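PDB 2WAG: lysozyme, putative from Bacillus anthracis, which probably hydrolyses bacterial cell-wall peptidoglycan as a family GH25 lysozyme, probably with retention of anomeric configuration through a neighbouring-group mechanism. Local coordinates for residues F42-E47 with G71-F76. Numbering follows the deposited sequence.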
# COMPACT_ATOMS: atom_id res chain seq x y z
N PHE A 42 11.91 -0.91 -13.25
CA PHE A 42 12.92 -0.64 -12.23
C PHE A 42 12.85 -1.76 -11.20
O PHE A 42 11.79 -2.03 -10.63
CB PHE A 42 12.68 0.72 -11.57
CG PHE A 42 13.04 1.90 -12.45
CD1 PHE A 42 14.37 2.23 -12.68
CD2 PHE A 42 12.05 2.66 -13.05
CE1 PHE A 42 14.70 3.32 -13.48
CE2 PHE A 42 12.38 3.76 -13.86
CZ PHE A 42 13.71 4.07 -14.07
N ILE A 43 13.98 -2.43 -10.98
CA ILE A 43 14.04 -3.61 -10.16
C ILE A 43 14.82 -3.33 -8.90
O ILE A 43 15.92 -2.79 -8.96
CB ILE A 43 14.75 -4.74 -10.95
CG1 ILE A 43 14.04 -5.03 -12.28
CG2 ILE A 43 14.92 -6.01 -10.09
CD1 ILE A 43 14.88 -5.86 -13.21
N LYS A 44 14.28 -3.68 -7.73
CA LYS A 44 15.04 -3.46 -6.49
C LYS A 44 16.30 -4.31 -6.48
O LYS A 44 16.23 -5.53 -6.69
CB LYS A 44 14.22 -3.83 -5.26
CG LYS A 44 14.98 -3.49 -3.99
CD LYS A 44 14.17 -3.80 -2.73
CE LYS A 44 14.99 -3.52 -1.47
NZ LYS A 44 14.23 -3.90 -0.25
N ALA A 45 17.45 -3.67 -6.24
CA ALA A 45 18.72 -4.38 -6.08
C ALA A 45 19.13 -4.48 -4.63
O ALA A 45 19.37 -5.57 -4.13
CB ALA A 45 19.80 -3.67 -6.89
N THR A 46 19.25 -3.34 -3.97
CA THR A 46 19.90 -3.25 -2.67
C THR A 46 19.08 -2.40 -1.72
O THR A 46 18.21 -1.58 -2.12
CB THR A 46 21.32 -2.65 -2.81
OG1 THR A 46 21.25 -1.49 -3.65
CG2 THR A 46 22.23 -3.62 -3.46
N GLU A 47 19.37 -2.57 -0.43
CA GLU A 47 18.82 -1.71 0.60
C GLU A 47 19.89 -1.46 1.65
O GLU A 47 20.61 -2.39 2.03
CB GLU A 47 17.54 -2.30 1.23
CG GLU A 47 16.96 -1.43 2.35
CD GLU A 47 15.56 -1.81 2.78
OE1 GLU A 47 14.98 -2.75 2.21
OE2 GLU A 47 15.05 -1.16 3.71
N GLY A 71 16.17 -0.67 -15.35
CA GLY A 71 17.05 -0.04 -14.39
C GLY A 71 16.91 -0.72 -13.05
O GLY A 71 16.06 -1.61 -12.86
N ALA A 72 17.73 -0.29 -12.10
CA ALA A 72 17.71 -0.84 -10.74
C ALA A 72 17.53 0.27 -9.73
O ALA A 72 17.95 1.40 -9.96
CB ALA A 72 19.01 -1.60 -10.45
N TYR A 73 16.92 -0.06 -8.59
CA TYR A 73 16.81 0.90 -7.51
C TYR A 73 17.44 0.43 -6.21
O TYR A 73 17.54 -0.78 -5.94
CB TYR A 73 15.37 1.39 -7.29
CG TYR A 73 14.38 0.50 -6.57
CD1 TYR A 73 14.27 0.51 -5.17
CD2 TYR A 73 13.45 -0.25 -7.30
CE1 TYR A 73 13.27 -0.22 -4.54
CE2 TYR A 73 12.42 -0.96 -6.67
CZ TYR A 73 12.36 -0.95 -5.29
OH TYR A 73 11.38 -1.64 -4.61
N HIS A 74 17.86 1.42 -5.42
CA HIS A 74 18.36 1.23 -4.08
C HIS A 74 17.34 1.78 -3.10
O HIS A 74 16.88 2.90 -3.25
CB HIS A 74 19.63 2.07 -3.89
CG HIS A 74 20.24 1.86 -2.54
ND1 HIS A 74 20.11 2.73 -1.48
CD2 HIS A 74 20.96 0.81 -2.10
CE1 HIS A 74 20.74 2.22 -0.43
NE2 HIS A 74 21.28 1.07 -0.78
N PHE A 75 17.01 0.99 -2.08
CA PHE A 75 16.12 1.48 -1.04
C PHE A 75 16.98 2.13 0.07
O PHE A 75 17.75 1.45 0.74
CB PHE A 75 15.21 0.37 -0.51
CG PHE A 75 14.07 0.88 0.30
CD1 PHE A 75 12.77 0.89 -0.22
CD2 PHE A 75 14.28 1.39 1.56
CE1 PHE A 75 11.71 1.40 0.55
CE2 PHE A 75 13.25 1.89 2.33
CZ PHE A 75 11.95 1.89 1.82
N PHE A 76 16.86 3.44 0.21
CA PHE A 76 17.70 4.21 1.12
C PHE A 76 17.47 3.89 2.59
O PHE A 76 16.33 3.70 3.02
CB PHE A 76 17.42 5.70 0.86
CG PHE A 76 18.34 6.66 1.58
CD1 PHE A 76 19.67 6.81 1.21
CD2 PHE A 76 17.83 7.44 2.62
CE1 PHE A 76 20.50 7.73 1.91
CE2 PHE A 76 18.64 8.37 3.27
CZ PHE A 76 19.96 8.50 2.92
O HOH W 1 16.40 0.96 4.62
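I43 N donates to G71 O (2.9 Å) and Y73 N to I43 O (2.9 Å), the first of four backbone hydrogen bonds joining parallel strands 42-47 and 71-75. A45 N to Y73 O and F75 N to T46 O (2.8 Å) complete the set. Between K44 and T46 the register slips by one residue, a beta bulge at A45. On the face bearing K44, Y73, E47 and F75, the extended K44 chain carries NZ to E47 OE1, a 2.8 Å salt bridge along one strand. K44 CB lies over the Y73 ring face, 3.8 Å from its centroid, in a CH-pi contact, before the chain runs on past the rim. E47, with CG anti to its backbone N (chi1 178°), runs beside F75, its OE2 3.4 Å from F75 CD2. A water links E47 OE2 to F76 O. At the bulge, A45 CB packs on A72 CB; on the face of I43, A72, T46 and H74, H74 NE2 bonds to G48 O. Of the second subunit's tag, S3 bonds to K44 NZ and Y73 OH, S4 and H5 to the E47 carboxylate. In these adjacent beta/alpha-barrel strands, connected through helix 56-64, lysine, water and tag thus hold that carboxylate beside F75.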